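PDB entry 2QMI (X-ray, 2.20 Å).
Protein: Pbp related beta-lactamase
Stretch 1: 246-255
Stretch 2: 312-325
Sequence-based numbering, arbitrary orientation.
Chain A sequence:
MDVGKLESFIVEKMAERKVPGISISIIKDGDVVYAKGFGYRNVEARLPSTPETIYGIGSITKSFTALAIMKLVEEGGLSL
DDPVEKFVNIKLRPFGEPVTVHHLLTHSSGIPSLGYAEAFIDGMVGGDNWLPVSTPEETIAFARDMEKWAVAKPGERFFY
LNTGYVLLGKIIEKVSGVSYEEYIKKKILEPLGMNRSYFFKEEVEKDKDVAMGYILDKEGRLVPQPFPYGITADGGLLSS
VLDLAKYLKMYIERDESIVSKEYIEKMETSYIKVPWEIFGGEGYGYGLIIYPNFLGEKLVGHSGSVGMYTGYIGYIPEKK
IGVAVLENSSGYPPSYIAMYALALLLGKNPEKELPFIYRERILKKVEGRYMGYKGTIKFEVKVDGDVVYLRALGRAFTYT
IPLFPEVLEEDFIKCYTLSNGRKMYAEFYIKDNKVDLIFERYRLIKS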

# COMPACT_ATOMS: atom_id res chain seq x y z
N LYS A 246 -44.45 9.02 31.78
CA LYS A 246 -45.72 8.50 32.29
C LYS A 246 -45.43 7.21 33.02
O LYS A 246 -46.03 6.91 34.05
CB LYS A 246 -46.68 8.21 31.13
CG LYS A 246 -47.12 9.43 30.35
CD LYS A 246 -47.95 9.03 29.14
CE LYS A 246 -48.42 10.24 28.38
NZ LYS A 246 -49.11 9.85 27.12
N TYR A 247 -44.49 6.44 32.47
CA TYR A 247 -44.08 5.16 33.03
C TYR A 247 -43.40 5.35 34.38
O TYR A 247 -43.68 4.62 35.34
CB TYR A 247 -43.14 4.45 32.06
CG TYR A 247 -42.68 3.08 32.51
CD1 TYR A 247 -43.60 2.06 32.77
CD2 TYR A 247 -41.32 2.80 32.67
CE1 TYR A 247 -43.17 0.80 33.17
CE2 TYR A 247 -40.89 1.55 33.08
CZ TYR A 247 -41.81 0.55 33.33
OH TYR A 247 -41.39 -0.69 33.73
N LEU A 248 -42.50 6.32 34.45
CA LEU A 248 -41.79 6.62 35.70
C LEU A 248 -42.78 7.12 36.75
O LEU A 248 -42.68 6.77 37.92
CB LEU A 248 -40.70 7.67 35.45
CG LEU A 248 -39.41 7.10 34.85
CD1 LEU A 248 -38.53 8.20 34.27
CD2 LEU A 248 -38.68 6.34 35.93
N LYS A 249 -43.74 7.93 36.30
CA LYS A 249 -44.77 8.50 37.17
C LYS A 249 -45.44 7.42 38.04
O LYS A 249 -45.68 7.61 39.23
CB LYS A 249 -45.82 9.22 36.31
CG LYS A 249 -46.95 9.91 37.07
CD LYS A 249 -47.87 10.66 36.08
CE LYS A 249 -49.03 11.39 36.80
NZ LYS A 249 -48.54 12.35 37.85
N MET A 250 -45.70 6.27 37.43
CA MET A 250 -46.33 5.17 38.14
C MET A 250 -45.50 4.72 39.34
O MET A 250 -46.02 4.60 40.45
CB MET A 250 -46.54 3.98 37.20
CG MET A 250 -47.37 2.87 37.82
SD MET A 250 -46.95 1.25 37.19
CE MET A 250 -45.43 0.95 38.11
N TYR A 251 -44.21 4.48 39.12
CA TYR A 251 -43.34 4.04 40.21
C TYR A 251 -43.22 5.11 41.29
O TYR A 251 -43.38 4.83 42.48
CB TYR A 251 -41.95 3.68 39.67
CG TYR A 251 -41.91 2.45 38.77
CD1 TYR A 251 -42.01 1.17 39.30
CD2 TYR A 251 -41.79 2.59 37.38
CE1 TYR A 251 -41.99 0.04 38.47
CE2 TYR A 251 -41.78 1.47 36.55
CZ TYR A 251 -41.88 0.20 37.09
OH TYR A 251 -41.90 -0.89 36.26
N ILE A 252 -42.95 6.34 40.88
CA ILE A 252 -42.80 7.44 41.83
C ILE A 252 -44.00 7.58 42.76
O ILE A 252 -43.87 7.48 43.99
CB ILE A 252 -42.57 8.78 41.10
CG1 ILE A 252 -41.24 8.76 40.36
CG2 ILE A 252 -42.61 9.94 42.11
CD1 ILE A 252 -41.10 9.89 39.35
N GLU A 253 -45.17 7.83 42.18
CA GLU A 253 -46.40 8.02 42.94
C GLU A 253 -46.96 6.69 43.43
O GLU A 253 -48.08 6.63 43.95
CB GLU A 253 -47.44 8.72 42.06
CG GLU A 253 -46.90 9.95 41.35
CD GLU A 253 -47.94 10.63 40.47
OE1 GLU A 253 -48.62 9.93 39.69
OE2 GLU A 253 -48.07 11.88 40.56
N ARG A 254 -46.17 5.64 43.28
CA ARG A 254 -46.55 4.30 43.70
C ARG A 254 -48.02 4.06 43.41
O ARG A 254 -48.77 3.58 44.27
CB ARG A 254 -46.24 4.11 45.18
CG ARG A 254 -44.79 4.46 45.52
CD ARG A 254 -44.36 3.80 46.81
NE ARG A 254 -42.94 3.98 47.10
CZ ARG A 254 -41.95 3.81 46.22
NH1 ARG A 254 -42.22 3.47 44.96
NH2 ARG A 254 -40.70 3.95 46.61
N ASP A 255 -48.42 4.42 42.19
CA ASP A 255 -49.78 4.25 41.72
C ASP A 255 -50.06 2.75 41.53
O ASP A 255 -49.17 2.00 41.12
CB ASP A 255 -49.96 5.02 40.42
CG ASP A 255 -50.73 4.24 39.38
OD1 ASP A 255 -50.22 3.18 38.95
OD2 ASP A 255 -51.82 4.69 38.99
N TYR A 312 -31.61 5.42 29.34
CA TYR A 312 -31.58 5.28 30.79
C TYR A 312 -32.79 5.96 31.42
O TYR A 312 -33.25 6.99 30.94
CB TYR A 312 -30.31 5.92 31.36
CG TYR A 312 -30.15 5.70 32.85
CD1 TYR A 312 -29.63 4.50 33.34
CD2 TYR A 312 -30.52 6.69 33.76
CE1 TYR A 312 -29.49 4.29 34.71
CE2 TYR A 312 -30.38 6.48 35.13
CZ TYR A 312 -29.86 5.28 35.60
OH TYR A 312 -29.71 5.07 36.95
N ILE A 313 -33.31 5.35 32.48
CA ILE A 313 -34.43 5.92 33.21
C ILE A 313 -34.04 5.75 34.66
O ILE A 313 -33.38 4.77 35.02
CB ILE A 313 -35.80 5.19 32.95
CG1 ILE A 313 -35.75 3.77 33.50
CG2 ILE A 313 -36.14 5.22 31.46
CD1 ILE A 313 -37.11 3.08 33.51
N GLY A 314 -34.43 6.70 35.49
CA GLY A 314 -34.11 6.63 36.91
C GLY A 314 -35.03 7.55 37.69
O GLY A 314 -35.55 8.53 37.15
N TYR A 315 -35.24 7.23 38.95
CA TYR A 315 -36.10 8.03 39.80
C TYR A 315 -35.73 7.86 41.27
O TYR A 315 -35.13 6.87 41.67
CB TYR A 315 -37.58 7.65 39.59
CG TYR A 315 -37.92 6.21 39.95
CD1 TYR A 315 -37.52 5.14 39.14
CD2 TYR A 315 -38.62 5.92 41.12
CE1 TYR A 315 -37.81 3.81 39.48
CE2 TYR A 315 -38.91 4.60 41.48
CZ TYR A 315 -38.51 3.55 40.66
OH TYR A 315 -38.79 2.26 41.04
N ILE A 316 -36.08 8.86 42.07
CA ILE A 316 -35.81 8.83 43.50
C ILE A 316 -37.14 9.09 44.19
O ILE A 316 -37.52 10.24 44.40
CB ILE A 316 -34.76 9.91 43.87
CG1 ILE A 316 -33.47 9.64 43.10
CG2 ILE A 316 -34.52 9.91 45.38
CD1 ILE A 316 -32.35 10.62 43.36
N PRO A 317 -37.87 8.01 44.53
CA PRO A 317 -39.18 8.04 45.19
C PRO A 317 -39.22 8.99 46.37
O PRO A 317 -40.19 9.74 46.54
CB PRO A 317 -39.38 6.59 45.62
CG PRO A 317 -38.69 5.84 44.56
CD PRO A 317 -37.40 6.62 44.40
N GLU A 318 -38.17 8.96 47.19
CA GLU A 318 -38.09 9.83 48.36
C GLU A 318 -38.29 11.31 48.03
O GLU A 318 -39.02 12.01 48.73
CB GLU A 318 -36.73 9.67 49.05
CG GLU A 318 -36.63 8.47 49.99
CD GLU A 318 -37.39 8.69 51.29
OE1 GLU A 318 -37.28 7.82 52.19
OE2 GLU A 318 -38.09 9.72 51.40
N LYS A 319 -37.63 11.77 46.98
CA LYS A 319 -37.72 13.17 46.57
C LYS A 319 -38.71 13.36 45.43
O LYS A 319 -38.90 14.47 44.93
CB LYS A 319 -36.34 13.67 46.13
CG LYS A 319 -35.34 13.83 47.27
CD LYS A 319 -35.73 14.98 48.20
CE LYS A 319 -34.75 15.12 49.37
NZ LYS A 319 -34.77 13.92 50.27
N LYS A 320 -39.34 12.27 45.01
CA LYS A 320 -40.32 12.28 43.93
C LYS A 320 -39.81 12.88 42.62
O LYS A 320 -40.52 13.63 41.95
CB LYS A 320 -41.59 12.99 44.38
CG LYS A 320 -42.45 12.11 45.28
CD LYS A 320 -43.75 12.80 45.66
CE LYS A 320 -43.48 14.03 46.54
NZ LYS A 320 -44.75 14.68 46.94
N ILE A 321 -38.59 12.53 42.25
CA ILE A 321 -38.00 13.02 41.02
C ILE A 321 -37.61 11.84 40.13
O ILE A 321 -37.43 10.72 40.61
CB ILE A 321 -36.76 13.91 41.32
CG1 ILE A 321 -35.86 13.22 42.35
CG2 ILE A 321 -37.22 15.29 41.82
CD1 ILE A 321 -34.59 13.96 42.67
N GLY A 322 -37.49 12.09 38.83
CA GLY A 322 -37.13 11.02 37.91
C GLY A 322 -36.67 11.59 36.59
O GLY A 322 -37.06 12.70 36.23
N VAL A 323 -35.84 10.84 35.87
CA VAL A 323 -35.32 11.31 34.59
C VAL A 323 -35.24 10.21 33.53
O VAL A 323 -34.85 9.06 33.82
CB VAL A 323 -33.91 11.93 34.75
CG1 VAL A 323 -33.47 12.59 33.44
CG2 VAL A 323 -33.91 12.93 35.89
N ALA A 324 -35.59 10.56 32.30
CA ALA A 324 -35.53 9.64 31.19
C ALA A 324 -34.69 10.30 30.11
O ALA A 324 -34.92 11.45 29.74
CB ALA A 324 -36.93 9.35 30.66
N VAL A 325 -33.70 9.56 29.61
CA VAL A 325 -32.80 10.03 28.56
C VAL A 325 -32.65 8.96 27.46
O VAL A 325 -32.32 7.80 27.74
CB VAL A 325 -31.39 10.34 29.12
CG1 VAL A 325 -30.47 10.84 27.99
CG2 VAL A 325 -31.49 11.38 30.22

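The last turns of a helix pack against one face of a β-hairpin through an almost wholly apolar contact that buries 544 Å² and contains no hydrogen bond between the two stretches. The hairpin strands 312-316 and 321-325 are paired by backbone hydrogen bonds in both directions, among them Gly314 N to Val323 O (2.9 Å) and Val323 N to Gly314 O (2.7 Å). Helix 246-252 runs at 30° to the first strand and 153° to the second, with its axis 9.0 and 8.9 Å from theirs. Most of the contacts between helix and hairpin are between carbon atoms of side chains.

Leu248 and Ile252, one turn apart, make the largest contributions from the helix. Both leave the backbone sideways, yet their ends approach the sheet. Leu248 spans the two strands: CD2 lies 3.6 Å from Tyr315 CD1, CD1 reaches Ala324 CB at 4.1 Å, and both CD1 and CD2 lie 4.3 Å from Ile313 CB. Ile252 sits nearer the turn, with CG1 3.9 Å from Tyr315 CB and CG2 3.7 Å from Lys320 CA. Gly322 makes room between these two side chains. An ideal CB there would point toward the helix and lie only 3.3 Å from Ile252 CD1, a tight approach. In the backbone register, Leu248 CA lies 6.8 Å from Gly322 CA.

Tyr315 is the principal aromatic element of the hairpin surface. Tyr251 CB lies over one face of its ring, 4.0 Å from the centroid, in a CH-π contact whose closest atom pair is Tyr251 CB to Tyr315 CZ at 3.6 Å. The two tyrosine rings are inclined by 25° but slid apart, with centroids separated by 5.6 Å, so they barely overlap. Within the helix, Tyr251 OH donates a hydrogen bond to Tyr247 OH (2.6 Å), linking the two side chains through their polar ends. Tyr247 also presents its ring edge to Ile313, with CE2 4.1 Å from Ile313 CD1.

At the C-terminal end of the helix the chains draw closer, with Ile252 CA 5.0 Å from Pro317 CA. The CA-to-CB bond of Arg254 points sideways, but the end of the side chain comes nearer the hairpin, placing NH2 3.1 Å from Pro317 CB; this is a close contact with carbon, and the guanidinium finds its hydrogen bonds elsewhere in the structure. Charge is otherwise kept off the interface: Lys249 NZ forms a salt bridge with Glu253 OE2 (2.8 Å) within the helical stretch, and neither residue makes a direct contact with the hairpin.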